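Local structure of DNA ligase (Archaeoglobus fulgidus, 3GDE) at residues 245-250 / 400-405; 236-241 / 380-385; 230-235 / 417-422. The protein probably seals nicks in double-stranded DNA during replication, recombination and repair, using ATP to adenylate itself and then join the broken strand. All blocks are in the same frame, centred on the assembly; numbering follows the deposited sequence.

Contact 1 (245-250 / 400-405); sequences RTAAVE and VMIKLP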
loop_
_atom_site.group_PDB
_atom_site.type_symbol
_atom_site.label_atom_id
_atom_site.label_comp_id
_atom_site.label_asym_id
_atom_site.label_seq_id
_atom_site.Cartn_x
_atom_site.Cartn_y
_atom_site.Cartn_z
ATOM N N ARG A 245 -2.576 -6.666 32.917
ATOM C CA ARG A 245 -2.911 -7.516 34.056
ATOM C C ARG A 245 -4.169 -8.322 33.722
ATOM O O ARG A 245 -4.160 -9.553 33.757
ATOM C CB ARG A 245 -3.102 -6.668 35.317
ATOM C CG ARG A 245 -1.930 -5.720 35.639
ATOM C CD ARG A 245 -0.804 -6.400 36.433
ATOM N NE ARG A 245 -1.234 -6.805 37.776
ATOM C CZ ARG A 245 -0.416 -7.184 38.758
ATOM N NH1 ARG A 245 0.902 -7.219 38.575
ATOM N NH2 ARG A 245 -0.921 -7.529 39.937
ATOM N N THR A 246 -5.242 -7.607 33.397
ATOM C CA THR A 246 -6.440 -8.191 32.811
ATOM C C THR A 246 -6.421 -7.843 31.322
ATOM O O THR A 246 -5.966 -6.761 30.937
ATOM C CB THR A 246 -7.721 -7.643 33.485
ATOM O OG1 THR A 246 -7.597 -7.751 34.910
ATOM C CG2 THR A 246 -8.950 -8.421 33.044
ATOM N N ALA A 247 -6.899 -8.762 30.487
ATOM C CA ALA A 247 -6.815 -8.599 29.037
ATOM C C ALA A 247 -8.063 -9.093 28.338
ATOM O O ALA A 247 -8.646 -10.107 28.733
ATOM C CB ALA A 247 -5.593 -9.326 28.493
ATOM N N ALA A 248 -8.474 -8.364 27.303
ATOM C CA ALA A 248 -9.497 -8.839 26.380
ATOM C C ALA A 248 -8.808 -9.755 25.369
ATOM O O ALA A 248 -7.815 -9.368 24.744
ATOM C CB ALA A 248 -10.174 -7.674 25.686
ATOM N N VAL A 249 -9.315 -10.977 25.232
ATOM C CA VAL A 249 -8.665 -11.982 24.400
ATOM C C VAL A 249 -9.631 -12.496 23.351
ATOM O O VAL A 249 -10.766 -12.845 23.658
ATOM C CB VAL A 249 -8.105 -13.181 25.228
ATOM C CG1 VAL A 249 -7.265 -14.103 24.344
ATOM C CG2 VAL A 249 -7.262 -12.703 26.405
ATOM N N GLU A 250 -9.162 -12.528 22.109
ATOM C CA GLU A 250 -9.931 -13.037 20.987
ATOM C C GLU A 250 -9.061 -14.012 20.205
ATOM O O GLU A 250 -7.854 -14.052 20.382
ATOM C CB GLU A 250 -10.363 -11.888 20.070
ATOM C CG GLU A 250 -11.319 -10.891 20.708
ATOM C CD GLU A 250 -11.187 -9.471 20.156
ATOM O OE1 GLU A 250 -10.520 -9.268 19.113
ATOM O OE2 GLU A 250 -11.758 -8.549 20.785
ATOM N N VAL A 400 -4.030 -16.213 19.359
ATOM C CA VAL A 400 -4.904 -15.250 20.020
ATOM C C VAL A 400 -4.457 -13.801 19.877
ATOM O O VAL A 400 -3.263 -13.511 19.777
ATOM C CB VAL A 400 -5.109 -15.562 21.537
ATOM C CG1 VAL A 400 -6.005 -16.791 21.736
ATOM C CG2 VAL A 400 -3.778 -15.725 22.247
ATOM N N MET A 401 -5.440 -12.905 19.862
ATOM C CA MET A 401 -5.184 -11.484 20.017
ATOM C C MET A 401 -5.400 -11.161 21.482
ATOM O O MET A 401 -6.377 -11.614 22.083
ATOM C CB MET A 401 -6.119 -10.644 19.132
ATOM C CG MET A 401 -5.987 -10.906 17.632
ATOM S SD MET A 401 -4.350 -10.474 16.995
ATOM C CE MET A 401 -4.321 -8.714 17.282
ATOM N N ILE A 402 -4.483 -10.390 22.055
ATOM C CA ILE A 402 -4.573 -9.965 23.449
ATOM C C ILE A 402 -4.571 -8.446 23.527
ATOM O O ILE A 402 -3.584 -7.797 23.166
ATOM C CB ILE A 402 -3.421 -10.553 24.299
ATOM C CG1 ILE A 402 -3.524 -12.089 24.328
ATOM C CG2 ILE A 402 -3.454 -9.966 25.721
ATOM C CD1 ILE A 402 -2.304 -12.793 24.839
ATOM N N LYS A 403 -5.671 -7.881 24.019
ATOM C CA LYS A 403 -5.899 -6.435 23.941
ATOM C C LYS A 403 -6.231 -5.802 25.293
ATOM O O LYS A 403 -6.914 -6.408 26.109
ATOM C CB LYS A 403 -7.026 -6.142 22.942
ATOM C CG LYS A 403 -6.861 -6.808 21.579
ATOM C CD LYS A 403 -8.086 -6.619 20.720
ATOM C CE LYS A 403 -7.793 -6.993 19.270
ATOM N NZ LYS A 403 -9.003 -6.842 18.423
ATOM N N LEU A 404 -5.757 -4.576 25.512
ATOM C CA LEU A 404 -6.029 -3.809 26.735
ATOM C C LEU A 404 -7.484 -3.334 26.724
ATOM O O LEU A 404 -7.866 -2.541 25.850
ATOM C CB LEU A 404 -5.123 -2.582 26.798
ATOM C CG LEU A 404 -4.224 -2.240 27.988
ATOM C CD1 LEU A 404 -4.206 -0.728 28.152
ATOM C CD2 LEU A 404 -4.622 -2.918 29.302
ATOM N N PRO A 405 -8.303 -3.817 27.680
ATOM C CA PRO A 405 -9.739 -3.485 27.706
ATOM C C PRO A 405 -10.051 -1.990 27.821
ATOM O O PRO A 405 -11.153 -1.573 27.482
ATOM C CB PRO A 405 -10.257 -4.249 28.936
ATOM C CG PRO A 405 -9.262 -5.345 29.138
ATOM C CD PRO A 405 -7.942 -4.738 28.772
#

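Contact 2 (236-241 / 380-385); sequences SLESAV and DSVDEV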
loop_
_atom_site.group_PDB
_atom_site.type_symbol
_atom_site.label_atom_id
_atom_site.label_comp_id
_atom_site.label_asym_id
_atom_site.label_seq_id
_atom_site.Cartn_x
_atom_site.Cartn_y
_atom_site.Cartn_z
ATOM N N SER A 236 5.659 -14.102 24.100
ATOM C CA SER A 236 4.950 -15.274 24.589
ATOM C C SER A 236 3.592 -14.878 25.151
ATOM O O SER A 236 3.330 -13.704 25.427
ATOM C CB SER A 236 5.763 -15.982 25.676
ATOM O OG SER A 236 5.750 -15.237 26.885
ATOM N N LEU A 237 2.746 -15.888 25.334
ATOM C CA LEU A 237 1.405 -15.734 25.880
ATOM C C LEU A 237 1.394 -15.129 27.296
ATOM O O LEU A 237 0.650 -14.182 27.567
ATOM C CB LEU A 237 0.713 -17.098 25.847
ATOM C CG LEU A 237 -0.771 -17.255 26.145
ATOM C CD1 LEU A 237 -1.310 -18.384 25.296
ATOM C CD2 LEU A 237 -0.980 -17.548 27.625
ATOM N N GLU A 238 2.229 -15.667 28.184
ATOM C CA GLU A 238 2.256 -15.235 29.588
ATOM C C GLU A 238 2.986 -13.909 29.838
ATOM O O GLU A 238 2.773 -13.275 30.870
ATOM C CB GLU A 238 2.799 -16.337 30.513
ATOM C CG GLU A 238 4.102 -16.986 30.055
ATOM C CD GLU A 238 3.881 -18.098 29.037
ATOM O OE1 GLU A 238 2.937 -18.902 29.223
ATOM O OE2 GLU A 238 4.654 -18.169 28.056
ATOM N N SER A 239 3.835 -13.493 28.901
ATOM C CA SER A 239 4.476 -12.181 28.987
ATOM C C SER A 239 3.507 -11.082 28.566
ATOM O O SER A 239 3.501 -9.988 29.142
ATOM C CB SER A 239 5.723 -12.129 28.116
ATOM O OG SER A 239 5.414 -12.470 26.777
ATOM N N ALA A 240 2.698 -11.380 27.553
ATOM C CA ALA A 240 1.654 -10.470 27.094
ATOM C C ALA A 240 0.582 -10.292 28.171
ATOM O O ALA A 240 0.213 -9.164 28.513
ATOM C CB ALA A 240 1.035 -10.985 25.799
ATOM N N VAL A 241 0.112 -11.409 28.724
ATOM C CA VAL A 241 -0.991 -11.390 29.691
ATOM C C VAL A 241 -0.535 -11.022 31.115
ATOM O O VAL A 241 -1.297 -11.160 32.077
ATOM C CB VAL A 241 -1.827 -12.716 29.642
ATOM C CG1 VAL A 241 -1.084 -13.859 30.298
ATOM C CG2 VAL A 241 -3.203 -12.529 30.278
ATOM N N ASP A 380 -7.476 -12.457 33.725
ATOM C CA ASP A 380 -6.099 -12.318 34.193
ATOM C C ASP A 380 -5.419 -13.684 34.302
ATOM O O ASP A 380 -4.264 -13.783 34.718
ATOM C CB ASP A 380 -6.017 -11.535 35.521
ATOM C CG ASP A 380 -6.838 -12.167 36.665
ATOM O OD1 ASP A 380 -7.056 -11.460 37.683
ATOM O OD2 ASP A 380 -7.262 -13.345 36.571
ATOM N N SER A 381 -6.145 -14.731 33.912
ATOM C CA SER A 381 -5.668 -16.111 34.029
ATOM C C SER A 381 -4.898 -16.577 32.789
ATOM O O SER A 381 -5.471 -16.686 31.703
ATOM C CB SER A 381 -6.855 -17.047 34.299
ATOM O OG SER A 381 -6.432 -18.380 34.526
ATOM N N VAL A 382 -3.605 -16.854 32.962
ATOM C CA VAL A 382 -2.763 -17.413 31.888
ATOM C C VAL A 382 -3.328 -18.737 31.349
ATOM O O VAL A 382 -3.198 -19.034 30.159
ATOM C CB VAL A 382 -1.270 -17.576 32.330
ATOM C CG1 VAL A 382 -0.457 -18.353 31.299
ATOM C CG2 VAL A 382 -0.624 -16.226 32.562
ATOM N N ASP A 383 -3.968 -19.510 32.225
ATOM C CA ASP A 383 -4.550 -20.804 31.860
ATOM C C ASP A 383 -5.787 -20.660 30.990
ATOM O O ASP A 383 -6.024 -21.482 30.095
ATOM C CB ASP A 383 -4.887 -21.622 33.113
ATOM C CG ASP A 383 -3.647 -22.158 33.821
ATOM O OD1 ASP A 383 -3.801 -22.800 34.883
ATOM O OD2 ASP A 383 -2.522 -21.950 33.324
ATOM N N GLU A 384 -6.579 -19.623 31.265
ATOM C CA GLU A 384 -7.769 -19.329 30.463
ATOM C C GLU A 384 -7.410 -18.895 29.036
ATOM O O GLU A 384 -8.024 -19.353 28.070
ATOM C CB GLU A 384 -8.657 -18.281 31.145
ATOM C CG GLU A 384 -9.653 -18.859 32.145
ATOM C CD GLU A 384 -10.863 -17.951 32.372
ATOM O OE1 GLU A 384 -10.778 -16.738 32.062
ATOM O OE2 GLU A 384 -11.904 -18.453 32.866
ATOM N N VAL A 385 -6.407 -18.029 28.913
ATOM C CA VAL A 385 -5.952 -17.575 27.595
ATOM C C VAL A 385 -5.245 -18.680 26.803
ATOM O O VAL A 385 -5.389 -18.743 25.582
ATOM C CB VAL A 385 -5.168 -16.213 27.644
ATOM C CG1 VAL A 385 -4.342 -16.086 28.897
ATOM C CG2 VAL A 385 -4.317 -15.985 26.379
#

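Contact 3 (230-235 / 417-422); sequences LAQVAE and NWLKVK. With PO4 (phosphate ion), chain C; PO4 (phosphate ion), chain B.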
loop_
_atom_site.group_PDB
_atom_site.type_symbol
_atom_site.label_atom_id
_atom_site.label_comp_id
_atom_site.label_asym_id
_atom_site.label_seq_id
_atom_site.Cartn_x
_atom_site.Cartn_y
_atom_site.Cartn_z
ATOM N N LEU A 230 -3.012 -1.520 14.428
ATOM C CA LEU A 230 -2.188 -2.714 14.236
ATOM C C LEU A 230 -1.637 -3.261 15.547
ATOM O O LEU A 230 -1.419 -2.504 16.489
ATOM C CB LEU A 230 -1.035 -2.400 13.275
ATOM C CG LEU A 230 -1.375 -1.864 11.880
ATOM C CD1 LEU A 230 -0.088 -1.544 11.123
ATOM C CD2 LEU A 230 -2.222 -2.858 11.101
ATOM N N ALA A 231 -1.391 -4.572 15.596
ATOM C CA ALA A 231 -0.848 -5.224 16.788
ATOM C C ALA A 231 0.634 -5.597 16.659
ATOM O O ALA A 231 1.121 -5.901 15.565
ATOM C CB ALA A 231 -1.665 -6.447 17.131
ATOM N N GLN A 232 1.340 -5.563 17.787
ATOM C CA GLN A 232 2.715 -6.060 17.876
ATOM C C GLN A 232 2.743 -7.569 18.116
ATOM O O GLN A 232 1.824 -8.123 18.700
ATOM C CB GLN A 232 3.477 -5.371 19.012
ATOM C CG GLN A 232 3.907 -3.950 18.712
ATOM C CD GLN A 232 4.668 -3.326 19.874
ATOM O OE1 GLN A 232 5.211 -4.032 20.737
ATOM N NE2 GLN A 232 4.717 -1.993 19.900
ATOM N N VAL A 233 3.803 -8.228 17.664
ATOM C CA VAL A 233 3.979 -9.642 17.977
ATOM C C VAL A 233 4.490 -9.763 19.419
ATOM O O VAL A 233 5.489 -9.159 19.781
ATOM C CB VAL A 233 4.926 -10.379 16.977
ATOM C CG1 VAL A 233 5.000 -11.874 17.307
ATOM C CG2 VAL A 233 4.476 -10.183 15.534
ATOM N N ALA A 234 3.770 -10.523 20.239
ATOM C CA ALA A 234 4.192 -10.794 21.610
ATOM C C ALA A 234 5.232 -11.899 21.621
ATOM O O ALA A 234 5.185 -12.810 20.789
ATOM C CB ALA A 234 2.994 -11.194 22.475
ATOM N N GLU A 235 6.162 -11.812 22.567
ATOM C CA GLU A 235 7.203 -12.824 22.756
ATOM C C GLU A 235 6.577 -14.159 23.135
ATOM O O GLU A 235 6.910 -15.201 22.570
ATOM C CB GLU A 235 8.156 -12.389 23.869
ATOM C CG GLU A 235 8.538 -10.906 23.846
ATOM C CD GLU A 235 9.039 -10.404 25.198
ATOM O OE1 GLU A 235 8.807 -9.211 25.516
ATOM O OE2 GLU A 235 9.653 -11.203 25.948
ATOM N N ASN A 417 -0.805 -2.006 22.814
ATOM C CA ASN A 417 -2.188 -2.165 23.288
ATOM C C ASN A 417 -2.899 -3.400 22.721
ATOM O O ASN A 417 -3.839 -3.923 23.325
ATOM C CB ASN A 417 -3.011 -0.904 23.017
ATOM C CG ASN A 417 -2.769 0.198 24.049
ATOM O OD1 ASN A 417 -3.150 1.355 23.839
ATOM N ND2 ASN A 417 -2.144 -0.156 25.168
ATOM N N TRP A 418 -2.457 -3.833 21.545
ATOM C CA TRP A 418 -2.892 -5.087 20.949
ATOM C C TRP A 418 -1.631 -5.887 20.724
ATOM O O TRP A 418 -0.614 -5.349 20.251
ATOM C CB TRP A 418 -3.564 -4.859 19.596
ATOM C CG TRP A 418 -4.914 -4.180 19.597
ATOM C CD1 TRP A 418 -5.524 -3.523 20.637
ATOM C CD2 TRP A 418 -5.801 -4.052 18.469
ATOM N NE1 TRP A 418 -6.744 -3.028 20.231
ATOM C CE2 TRP A 418 -6.938 -3.336 18.908
ATOM C CE3 TRP A 418 -5.750 -4.496 17.137
ATOM C CZ2 TRP A 418 -8.020 -3.046 18.060
ATOM C CZ3 TRP A 418 -6.828 -4.213 16.298
ATOM C CH2 TRP A 418 -7.946 -3.494 16.766
ATOM N N LEU A 419 -1.692 -7.170 21.069
ATOM C CA LEU A 419 -0.579 -8.085 20.811
ATOM C C LEU A 419 -1.090 -9.358 20.140
ATOM O O LEU A 419 -2.115 -9.912 20.547
ATOM C CB LEU A 419 0.161 -8.417 22.112
ATOM C CG LEU A 419 0.754 -7.264 22.934
ATOM C CD1 LEU A 419 1.032 -7.740 24.349
ATOM C CD2 LEU A 419 2.027 -6.676 22.314
ATOM N N LYS A 420 -0.395 -9.804 19.098
ATOM C CA LYS A 420 -0.680 -11.106 18.518
ATOM C C LYS A 420 0.263 -12.153 19.087
ATOM O O LYS A 420 1.474 -11.950 19.144
ATOM C CB LYS A 420 -0.660 -11.110 16.968
ATOM C CG LYS A 420 0.169 -10.027 16.289
ATOM C CD LYS A 420 0.136 -10.139 14.753
ATOM C CE LYS A 420 0.186 -8.750 14.123
ATOM N NZ LYS A 420 0.667 -8.725 12.714
ATOM N N VAL A 421 -0.308 -13.259 19.541
ATOM C CA VAL A 421 0.488 -14.420 19.913
ATOM C C VAL A 421 0.020 -15.617 19.096
ATOM O O VAL A 421 -1.113 -16.088 19.223
ATOM C CB VAL A 421 0.481 -14.698 21.449
ATOM C CG1 VAL A 421 -0.883 -14.508 22.020
ATOM C CG2 VAL A 421 1.021 -16.097 21.758
ATOM N N LYS A 422 0.892 -16.069 18.214
ATOM C CA LYS A 422 0.576 -17.212 17.386
ATOM C C LYS A 422 1.677 -18.237 17.426
ATOM O O LYS A 422 2.816 -17.922 17.766
ATOM C CB LYS A 422 0.243 -16.799 15.946
ATOM C CG LYS A 422 1.068 -15.700 15.354
ATOM C CD LYS A 422 0.240 -15.012 14.292
ATOM C CE LYS A 422 1.103 -14.425 13.207
ATOM N NZ LYS A 422 1.120 -15.209 11.959
HETATM P P PO4 C . 0.068 -11.495 10.443
HETATM O O1 PO4 C . -0.940 -12.616 10.355
HETATM O O2 PO4 C . 0.844 -11.524 11.735
HETATM O O3 PO4 C . 1.013 -11.604 9.271
HETATM O O4 PO4 C . -0.673 -10.186 10.389
HETATM P P PO4 B . -0.164 -6.778 9.969
HETATM O O1 PO4 B . -1.593 -6.701 9.469
HETATM O O2 PO4 B . -0.207 -6.671 11.470
HETATM O O3 PO4 B . 0.470 -8.097 9.589
HETATM O O4 PO4 B . 0.625 -5.642 9.381
HETATM O O HOH W 1 -1.502 -2.273 19.156
HETATM O O HOH W 2 3.869 -14.748 18.824
#

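Contact 1 (245-250 / 400-405)
An antiparallel strand pair lines what is probably the nucleotide site of the adenylation domain, and across it E250 and K403 meet through their side chains while A248, V249 and E250 run against K403, I402 and M401. A248 and K403 form one hydrogen-bonded pair, with K403 N to A248 O at 2.7 Å and A248 N to K403 O at 2.8 Å. E250 and M401 form the next, closed by E250 N to M401 O at 2.9 Å and M401 N to E250 O. V249 and I402, the non-hydrogen-bonded pair between them, add a CA-H...O contact, V249 CA lying 3.3 Å from M401 O, and A247 CB touches I402 CG2 at 3.6 Å. Residues 400-403 belong to motif IV of the nucleotidyltransferase ligases, and E250 lies two positions ahead of K252, the predicted adenylated lysine of motif I, so the pairing joins two conserved motifs. A248, E250, M401 and K403 share one face. There the extended chains of E250 and K403 cross at about a right angle, and K403 NZ reaches the syn side of E250 OE1 at 2.9 Å, 24° out of the carboxylate plane, in a salt bridge. E250 is a predicted ATP ligand, and K403 also makes a cation-pi contact with W418. On the other face V249 turns CG1 anti to its backbone N (chi1 -172°), which sets that methyl 3.8 Å from V400 CB, and helix 382-394 covers this apolar side through V385 and M388. Past the strand end the P405 ring lies over the A248 backbone, its CG 3.6 Å from A248 N.

Contact 2 (236-241 / 380-385)
V241 holds CG1 between its backbone N and carbonyl carbon (chi1 75°), facing V382; V382 has CG1 anti to the backbone N (chi1 171°), near L237 CD2, while its CG2, anti to the carbonyl carbon, meets V241 CG1. The V241 CG1 to V382 CG2 distance is 3.3 Å, shorter than two methyls normally come, so the exact value is doubtful. Beside it V241 CG2 slides past V385 CG1 at 4.0 Å, the two side chains running in opposite directions. L237 approaches V385 tip to tip, with L237 CG 3.8 Å from V385 CG2, and crosses V382 obliquely, its CD2 lying 3.8 Å from V382 CG1. The contact thus joins the first turns of two helices of the adenylation domain, 237-243 and 382-394, which pack beside the strands of the nucleotide-binding core; V385 also rests on I402 of strand 399-403. One turn separates L237 from V241, and V382 is likewise nearly a turn from V385, so each helix offers a short apolar stripe to the other. E238 edges the stripe with CB, 3.9 Å from V382 CG1, while its carboxylate is taken in a salt bridge by R386 of the facing helix. Both helix starts are marked by serines: S381 OG accepts a weak capping bond from E384 N, and S236 O, before the other helix, takes S239 OG at 2.8 Å and A240 N from the same face of its plane.

Contact 3 (230-235 / 417-422)
K420 NZ is gripped by three oxygens of two phosphate ions, probably brought by the crystallisation liquor: O2 of the chain B ion at 2.6 Å, and O2 and O4 of the chain C ion at 3.0 and 3.1 Å. The side chain reaches them over the backbone of the neighbouring strand, where 230-233 pairs in parallel with 419-422, the two strands splayed by 50°. K420 CG lies 3.5 Å from Q232 O, and a bend at chi3 (146°) sets CE 3.3 Å from A231 O, close enough for that carbonyl to flank the end of the chain. Three backbone bonds hold the strands: Q232 N to W418 O, K420 N to Q232 O, and A234 N to K420 O, the last nearly straight at 169°. Residues 418-422 form motif V of the ligase family, and K420 is a predicted ATP ligand; its partner strand, 230-233, leads into helix 237-243. V233 shares the face of K420, while Q232 CB and L419 CD2 touch at 3.8 Å on the other. A231 CB meets W418 CB at 3.5 Å, and A234 CB packs on L419 CB. A water accepts from W418 N beside L230 O. An alanine at K420 would probably cost both phosphates the amino group that bonds them and open a gap beside A231 O and Q232 O. The phosphates are also bonded by K252 NZ and R414 NH1, and R414 NH2 lies close to K420 NZ, so anions here would plausibly offset crowded like charges. This chemistry is consistent with a site built to receive the phosphates of ATP.

The three contacts lie within the adenylation domain, on one side of the chain's centre, and their chemistry follows their depth and their neighbours. Contact 2 is a buried helix-helix interface that meets mainly through apolar side chains; contact 1 is a buried strand pair whose polar face carries a salt bridge; contact 3, partly buried, opens its charged end to anions. Contacts 1 and 3 share a sheet, since strands 399-403 and 419-422 are neighbours and I402 N probably bonds to L419 O. Contact 2 backs the same sheet: A240 rests on I402, L419 and A234, and V385 touches V249. Apolar residues thus face the helices, while E250, K403 and K420 face what is probably the nucleotide site.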